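Local structure of PROTEIN (hypothetical protein EF0366) (Enterococcus faecalis, 1VPY) at residues L42-M47 with G252-N257; A148-N153 with L202-G207; H206-A211 with T225-N230. The protein is of unknown function but adopts the TIM-barrel fold as a member of the DUF72 family and binds zinc ions in the crystal. One frame throughout, in Å; residues are numbered along the deposited sequence.

Contact 1: residues L42-M47 with G252-N257; sequences LPLVEM and GVIFNN
I254 rises from the strand 252-255 into the interior of the barrel and meets L44 and E46, two inward-directed residues of the strand 44-47. The strands are not direct neighbours: 13-18 runs between them in the sheet, and their short axes come no nearer than 7.7 Å, with an angle of 56° between their directions. Such meetings across an intervening strand are how the core of a TIM barrel is filled, and here side chains make most of the contact.

Followed outward, I254 keeps to E46 through CB, CG1 and CG2, and turns to L44 only at CD1. Its CB stands 3.9 Å from E46 OE1. From CB the chain forks. CG2 lies nearest the carboxylate, 3.3 Å from E46 OE1, while CG1, set anti to the carbonyl carbon (chi1 -64°), passes beside the E46 chain with E46 CB at 4.1 Å. At the tip, CD1 lies 3.7 Å from L44 CD2 and 3.9 Å from L44 CG. The isoleucine crosses both partners at about a right angle. L44 CD2 also rests on the backbone at the start of the other strand, 3.8 Å from G252 CA.

E46, extended with CG anti to its backbone N, brings OE1 against the CG2 methyl of I254; OE2 forms a salt bridge with R204, and OE1 too is hydrogen-bonded outside the contact. The contact therefore marks a boundary in the barrel interior: L44 and I254 make an apolar layer, and a buried carboxylate bordered by aliphatic carbon begins the polar layer, its charge probably offset by the arginine.

Contact 2: residues A148-N153 with L202-G207; sequences AIELRN and LFRFHG
E150 gathers three cationic or N-H-bearing groups onto one buried carboxylate. On one oxygen, R204 NH1 donates to E150 OE1 at 2.6 Å in a nearly straight salt bridge (169°), meeting it on the syn side while OE1 lies in the guanidinium plane. On the other, H206 NE2 donates to E150 OE2 at 3.1 Å, tip to tip and also syn, though bent (141°) and tilted from both planes. R152 NH1 adds a salt bridge to that same OE2, its hydrogen bond weak. R152 CZ lies over one imidazole face. The R204 chain bends at chi3 (87°), with H206 CE1 over one guanidinium face, toward the rim. R204 NH1 and R152 NH2 are 4.5 Å apart, a proximity of like charges that the glutamate would be expected to ease. At its other nitrogen, H206 ND1 is hydrogen-bonded to N256 ND2.

Deeper in the barrel the polar network gives way to hydrocarbon, where A148 CB touches L202 CD2 at 3.9 Å. Strands 147-150 and 201-205 flank strand 175-180 in the closed sheet, so these side chains meet inside the barrel. L118 and Q120 of strand 114-120 border E150, and on the outer surface helix 231-245 packs over F203 and F205.

Contact 3: residues H206-A211 with T225-N230; sequences HGRNAA and TLYHYN. With ZN (zinc ion), chain B.
The Y227 ring lies beneath R208: the backbone N of R208 sits 3.2 Å above one face, offset toward the rim, and R208 CB makes a CH-pi contact 4.0 Å from the ring centroid. At the edge of Y227 is Y229 CD1, while Y227 CD2 lies above one face of Y229, toward its rim. R208 NE approaches the Y229 edge, with guanidinium and ring nearly perpendicular (88°). These groups fold together two parts of the long loop joining strand 201-205 to helix 231-245, the seventh beta-alpha connection of the TIM barrel.

G207 lies against both tyrosines: its positive phi (82°) suits glycine, and its N-H donates to Y229 OH at 2.8 Å. That hydroxyl is also hydrogen-bonded to D180, which forms a salt bridge with R208 as well; Y227 OH pairs with E233.

Farther along, polar atoms tie the loop together. N209 has CG anti to its backbone N (chi1 -167°), which sets CG against T225 CG2; its ND2 donates to L226 O at 2.8 Å, the carbonyl oxygen lying close to the amide plane. T225 OG1 donates to A211 O at 3.2 Å from above the carbonyl plane, and a water lies 2.8 Å from T225 O. N230 N-caps the following helix. H228, its CB directed away from 206-211, binds a zinc ion through NE2 at 2.3 Å.

All three contacts belong to one eight-stranded parallel barrel. Contact 1 joins the second and eighth strands, contact 2 the fifth and seventh, and contact 3 folds the loop leaving the seventh. Along the chain, 42-47 comes first and 252-257 last, with the other segments between them; contacts 2 and 3 share H206 and G207. Their centres lie about 12 Å (1 and 2), 14 Å (2 and 3) and 16 Å (1 and 3) apart. The residues after strand 250-255 tie them together: N256 N probably bonds to F205 O, and N257 ND2 to Y227 O. E46, E150, R204 and H206 lie at or near C-terminal strand ends, where TIM-barrel enzymes hold their active sites, although no activity is known.

Contact 1: residues L42-M47 with G252-N257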
# COMPACT_ATOMS: atom_id res chain seq x y z
N LEU A 42 15.13 -5.64 -6.57
CA LEU A 42 14.35 -4.74 -5.71
C LEU A 42 14.16 -5.22 -4.27
O LEU A 42 14.09 -6.43 -4.01
CB LEU A 42 13.01 -4.37 -6.38
CG LEU A 42 13.15 -3.44 -7.59
CD1 LEU A 42 11.82 -3.26 -8.32
CD2 LEU A 42 13.71 -2.08 -7.21
N PRO A 43 14.10 -4.27 -3.31
CA PRO A 43 13.94 -4.58 -1.89
C PRO A 43 12.48 -4.61 -1.41
O PRO A 43 12.22 -4.90 -0.24
CB PRO A 43 14.66 -3.42 -1.22
CG PRO A 43 14.41 -2.25 -2.14
CD PRO A 43 14.21 -2.81 -3.54
N LEU A 44 11.54 -4.32 -2.30
CA LEU A 44 10.16 -4.22 -1.90
C LEU A 44 9.26 -4.64 -3.04
O LEU A 44 9.53 -4.34 -4.20
CB LEU A 44 9.85 -2.79 -1.48
CG LEU A 44 8.47 -2.39 -0.98
CD1 LEU A 44 8.14 -3.05 0.36
CD2 LEU A 44 8.41 -0.88 -0.86
N VAL A 45 8.20 -5.37 -2.71
CA VAL A 45 7.18 -5.71 -3.68
C VAL A 45 5.80 -5.53 -3.05
O VAL A 45 5.64 -5.68 -1.84
CB VAL A 45 7.35 -7.16 -4.20
CG1 VAL A 45 6.78 -8.17 -3.22
CG2 VAL A 45 6.70 -7.32 -5.57
N GLU A 46 4.82 -5.18 -3.86
CA GLU A 46 3.44 -5.27 -3.44
C GLU A 46 2.80 -6.44 -4.15
O GLU A 46 2.85 -6.54 -5.37
CB GLU A 46 2.66 -4.00 -3.73
CG GLU A 46 1.20 -4.10 -3.29
CD GLU A 46 0.39 -2.89 -3.69
OE1 GLU A 46 0.85 -1.76 -3.46
OE2 GLU A 46 -0.71 -3.08 -4.23
N MSE A 47 2.21 -7.33 -3.37
CA MSE A 47 1.51 -8.47 -3.93
C MSE A 47 0.02 -8.31 -3.73
O MSE A 47 -0.45 -8.15 -2.60
CB MSE A 47 2.03 -9.76 -3.32
CG MSE A 47 3.48 -10.01 -3.67
SE MSE A 47 4.04 -11.80 -3.18
CE MSE A 47 2.97 -12.89 -4.49
N GLY A 252 8.24 3.32 2.03
CA GLY A 252 7.97 2.36 0.99
C GLY A 252 7.35 3.08 -0.18
O GLY A 252 6.41 3.86 -0.01
N VAL A 253 7.90 2.84 -1.36
CA VAL A 253 7.36 3.41 -2.58
C VAL A 253 6.94 2.32 -3.56
O VAL A 253 7.76 1.49 -3.99
CB VAL A 253 8.37 4.38 -3.24
CG1 VAL A 253 7.78 4.97 -4.51
CG2 VAL A 253 8.78 5.49 -2.27
N ILE A 254 5.65 2.33 -3.90
CA ILE A 254 5.10 1.37 -4.85
C ILE A 254 4.63 2.08 -6.12
O ILE A 254 3.72 2.92 -6.07
CB ILE A 254 3.94 0.54 -4.23
CG1 ILE A 254 4.44 -0.33 -3.07
CG2 ILE A 254 3.22 -0.28 -5.29
CD1 ILE A 254 5.65 -1.20 -3.35
N PHE A 255 5.26 1.74 -7.23
CA PHE A 255 4.78 2.18 -8.53
C PHE A 255 3.72 1.18 -9.01
O PHE A 255 4.01 0.01 -9.24
CB PHE A 255 5.93 2.28 -9.54
CG PHE A 255 6.83 3.47 -9.32
CD1 PHE A 255 7.88 3.41 -8.40
CD2 PHE A 255 6.62 4.65 -10.02
CE1 PHE A 255 8.71 4.53 -8.19
CE2 PHE A 255 7.44 5.76 -9.83
CZ PHE A 255 8.49 5.70 -8.91
N ASN A 256 2.49 1.66 -9.11
CA ASN A 256 1.36 0.81 -9.47
C ASN A 256 0.70 1.32 -10.77
O ASN A 256 -0.41 0.94 -11.12
CB ASN A 256 0.37 0.77 -8.30
CG ASN A 256 -0.79 -0.18 -8.54
OD1 ASN A 256 -0.62 -1.29 -9.05
ND2 ASN A 256 -1.99 0.26 -8.17
N ASN A 257 1.42 2.19 -11.48
CA ASN A 257 0.93 2.70 -12.75
C ASN A 257 1.08 1.62 -13.80
O ASN A 257 1.92 0.73 -13.66
CB ASN A 257 1.69 3.98 -13.15
CG ASN A 257 3.19 3.79 -13.15
OD1 ASN A 257 3.77 3.27 -12.19
ND2 ASN A 257 3.83 4.23 -14.22

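Contact 2: residues A148-N153 with L202-G207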
# COMPACT_ATOMS: atom_id res chain seq x y z
N ALA A 148 -1.18 -0.33 6.52
CA ALA A 148 -1.20 0.82 5.65
C ALA A 148 -2.61 0.95 5.10
O ALA A 148 -3.12 0.04 4.44
CB ALA A 148 -0.19 0.66 4.53
N ILE A 149 -3.24 2.09 5.39
CA ILE A 149 -4.61 2.36 4.95
C ILE A 149 -4.55 3.26 3.72
O ILE A 149 -3.83 4.26 3.71
CB ILE A 149 -5.43 3.08 6.08
CG1 ILE A 149 -5.59 2.20 7.33
CG2 ILE A 149 -6.75 3.63 5.56
CD1 ILE A 149 -6.58 1.05 7.21
N GLU A 150 -5.28 2.88 2.67
CA GLU A 150 -5.46 3.74 1.50
C GLU A 150 -6.92 4.08 1.23
O GLU A 150 -7.77 3.20 1.32
CB GLU A 150 -4.85 3.10 0.25
CG GLU A 150 -4.72 4.09 -0.88
CD GLU A 150 -4.28 3.45 -2.17
OE1 GLU A 150 -3.33 2.64 -2.15
OE2 GLU A 150 -4.89 3.79 -3.21
N LEU A 151 -7.19 5.34 0.90
CA LEU A 151 -8.55 5.84 0.61
C LEU A 151 -8.66 6.41 -0.82
O LEU A 151 -7.67 6.94 -1.35
CB LEU A 151 -8.95 6.91 1.62
CG LEU A 151 -8.58 6.74 3.10
CD1 LEU A 151 -8.51 8.07 3.81
CD2 LEU A 151 -9.53 5.80 3.82
N ARG A 152 -9.85 6.30 -1.42
CA ARG A 152 -10.13 6.87 -2.76
C ARG A 152 -11.28 7.88 -2.72
O ARG A 152 -11.93 8.11 -3.75
CB ARG A 152 -10.50 5.79 -3.79
CG ARG A 152 -9.38 4.86 -4.18
CD ARG A 152 -9.40 4.53 -5.67
NE ARG A 152 -8.59 3.34 -5.98
CZ ARG A 152 -7.28 3.22 -5.74
NH1 ARG A 152 -6.61 4.22 -5.18
NH2 ARG A 152 -6.64 2.10 -6.05
N ASN A 153 -11.53 8.46 -1.56
CA ASN A 153 -12.62 9.43 -1.40
C ASN A 153 -12.12 10.71 -0.74
O ASN A 153 -11.53 10.67 0.34
CB ASN A 153 -13.76 8.81 -0.60
CG ASN A 153 -14.97 9.70 -0.54
OD1 ASN A 153 -14.98 10.71 0.17
ND2 ASN A 153 -16.02 9.33 -1.26
N LEU A 202 4.01 4.74 3.49
CA LEU A 202 3.86 4.11 2.19
C LEU A 202 3.30 5.10 1.18
O LEU A 202 2.25 5.72 1.40
CB LEU A 202 2.99 2.85 2.28
CG LEU A 202 2.78 2.03 1.00
CD1 LEU A 202 4.09 1.42 0.49
CD2 LEU A 202 1.74 0.96 1.21
N PHE A 203 4.02 5.22 0.07
CA PHE A 203 3.59 5.93 -1.13
C PHE A 203 3.07 4.92 -2.12
O PHE A 203 3.63 3.83 -2.24
CB PHE A 203 4.78 6.62 -1.79
CG PHE A 203 5.19 7.91 -1.14
CD1 PHE A 203 4.58 9.11 -1.51
CD2 PHE A 203 6.19 7.93 -0.18
CE1 PHE A 203 4.95 10.30 -0.93
CE2 PHE A 203 6.57 9.12 0.41
CZ PHE A 203 5.96 10.31 0.04
N ARG A 204 2.03 5.29 -2.87
CA ARG A 204 1.62 4.50 -4.02
C ARG A 204 1.30 5.43 -5.18
O ARG A 204 0.45 6.33 -5.07
CB ARG A 204 0.40 3.63 -3.70
CG ARG A 204 0.68 2.48 -2.73
CD ARG A 204 -0.55 1.61 -2.53
NE ARG A 204 -0.65 0.57 -3.54
CZ ARG A 204 -1.78 0.17 -4.12
NH1 ARG A 204 -2.94 0.75 -3.83
NH2 ARG A 204 -1.74 -0.79 -5.02
N PHE A 205 2.01 5.22 -6.29
CA PHE A 205 1.82 6.04 -7.47
C PHE A 205 1.03 5.24 -8.49
O PHE A 205 1.49 4.20 -8.97
CB PHE A 205 3.16 6.48 -8.05
CG PHE A 205 4.08 7.13 -7.04
CD1 PHE A 205 3.60 8.05 -6.11
CD2 PHE A 205 5.44 6.85 -7.05
CE1 PHE A 205 4.45 8.65 -5.18
CE2 PHE A 205 6.30 7.44 -6.13
CZ PHE A 205 5.81 8.34 -5.20
N HIS A 206 -0.16 5.74 -8.79
CA HIS A 206 -1.08 5.06 -9.69
C HIS A 206 -1.03 5.59 -11.11
O HIS A 206 -1.69 5.05 -12.00
CB HIS A 206 -2.51 5.18 -9.15
CG HIS A 206 -2.73 4.52 -7.83
ND1 HIS A 206 -2.72 3.15 -7.68
CD2 HIS A 206 -2.94 5.04 -6.60
CE1 HIS A 206 -2.93 2.85 -6.40
NE2 HIS A 206 -3.06 3.98 -5.73
N GLY A 207 -0.25 6.65 -11.32
CA GLY A 207 -0.26 7.37 -12.59
C GLY A 207 -1.41 8.35 -12.65
O GLY A 207 -2.28 8.36 -11.78

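Contact 3: residues H206-A211 with T225-N230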
# COMPACT_ATOMS: atom_id res chain seq x y z
N HIS A 206 -0.16 5.74 -8.79
CA HIS A 206 -1.08 5.06 -9.69
C HIS A 206 -1.03 5.59 -11.11
O HIS A 206 -1.69 5.05 -12.00
CB HIS A 206 -2.51 5.18 -9.15
CG HIS A 206 -2.73 4.52 -7.83
ND1 HIS A 206 -2.72 3.15 -7.68
CD2 HIS A 206 -2.94 5.04 -6.60
CE1 HIS A 206 -2.93 2.85 -6.40
NE2 HIS A 206 -3.06 3.98 -5.73
N GLY A 207 -0.25 6.65 -11.32
CA GLY A 207 -0.26 7.37 -12.59
C GLY A 207 -1.41 8.35 -12.65
O GLY A 207 -2.28 8.36 -11.78
N ARG A 208 -1.45 9.17 -13.70
CA ARG A 208 -2.40 10.28 -13.73
C ARG A 208 -3.45 10.19 -14.83
O ARG A 208 -4.11 11.19 -15.15
CB ARG A 208 -1.64 11.60 -13.77
CG ARG A 208 -1.09 12.00 -12.43
CD ARG A 208 0.05 12.97 -12.54
NE ARG A 208 0.79 13.05 -11.28
CZ ARG A 208 1.74 13.93 -11.03
NH1 ARG A 208 2.09 14.83 -11.94
NH2 ARG A 208 2.35 13.92 -9.85
N ASN A 209 -3.61 8.99 -15.39
CA ASN A 209 -4.59 8.74 -16.45
C ASN A 209 -5.98 8.46 -15.86
O ASN A 209 -6.22 7.41 -15.26
CB ASN A 209 -4.10 7.58 -17.33
CG ASN A 209 -4.88 7.44 -18.63
OD1 ASN A 209 -5.93 8.05 -18.82
ND2 ASN A 209 -4.36 6.63 -19.54
N ALA A 210 -6.89 9.42 -16.04
CA ALA A 210 -8.23 9.39 -15.46
C ALA A 210 -9.14 8.25 -15.95
O ALA A 210 -10.09 7.87 -15.26
CB ALA A 210 -8.92 10.74 -15.66
N ALA A 211 -8.86 7.71 -17.14
CA ALA A 211 -9.72 6.71 -17.78
C ALA A 211 -10.09 5.53 -16.88
O ALA A 211 -9.22 4.77 -16.44
CB ALA A 211 -9.09 6.22 -19.07
N THR A 225 -5.17 0.77 -18.68
CA THR A 225 -5.11 2.24 -18.63
C THR A 225 -3.67 2.67 -18.31
O THR A 225 -3.19 2.49 -17.20
CB THR A 225 -6.11 2.81 -17.57
OG1 THR A 225 -7.45 2.73 -18.08
CG2 THR A 225 -5.80 4.26 -17.23
N LEU A 226 -2.99 3.25 -19.30
CA LEU A 226 -1.54 3.43 -19.20
C LEU A 226 -1.12 4.82 -18.77
O LEU A 226 -1.69 5.82 -19.24
CB LEU A 226 -0.85 3.08 -20.53
CG LEU A 226 -1.04 1.68 -21.12
CD1 LEU A 226 -0.55 1.69 -22.55
CD2 LEU A 226 -0.31 0.62 -20.31
N TYR A 227 -0.15 4.88 -17.87
CA TYR A 227 0.54 6.12 -17.57
C TYR A 227 2.02 5.90 -17.28
O TYR A 227 2.37 5.18 -16.36
CB TYR A 227 -0.10 6.88 -16.40
CG TYR A 227 0.33 8.33 -16.38
CD1 TYR A 227 -0.21 9.25 -17.28
CD2 TYR A 227 1.31 8.79 -15.49
CE1 TYR A 227 0.19 10.58 -17.28
CE2 TYR A 227 1.72 10.12 -15.48
CZ TYR A 227 1.16 11.00 -16.38
OH TYR A 227 1.55 12.32 -16.39
N HIS A 228 2.87 6.52 -18.09
CA HIS A 228 4.31 6.50 -17.90
C HIS A 228 4.73 7.87 -17.38
O HIS A 228 4.65 8.86 -18.10
CB HIS A 228 5.01 6.16 -19.23
CG HIS A 228 6.51 6.16 -19.17
ND1 HIS A 228 7.26 5.00 -19.17
CD2 HIS A 228 7.40 7.18 -19.16
CE1 HIS A 228 8.55 5.31 -19.13
NE2 HIS A 228 8.66 6.63 -19.12
N TYR A 229 5.16 7.92 -16.12
CA TYR A 229 5.64 9.16 -15.50
C TYR A 229 6.86 9.69 -16.22
O TYR A 229 7.75 8.93 -16.61
CB TYR A 229 6.01 8.91 -14.04
CG TYR A 229 4.85 8.78 -13.08
CD1 TYR A 229 4.09 9.89 -12.73
CD2 TYR A 229 4.54 7.55 -12.49
CE1 TYR A 229 3.03 9.77 -11.84
CE2 TYR A 229 3.48 7.43 -11.59
CZ TYR A 229 2.74 8.55 -11.27
OH TYR A 229 1.69 8.44 -10.37
N ASN A 230 6.92 11.01 -16.38
CA ASN A 230 8.02 11.65 -17.09
C ASN A 230 9.10 12.10 -16.12
O ASN A 230 8.96 11.94 -14.91
CB ASN A 230 7.54 12.82 -17.97
CG ASN A 230 6.86 13.93 -17.17
OD1 ASN A 230 7.24 14.23 -16.04
ND2 ASN A 230 5.85 14.54 -17.78
ZN ZN B . 10.67 7.79 -19.06
O HOH W 1 -1.66 3.68 -15.21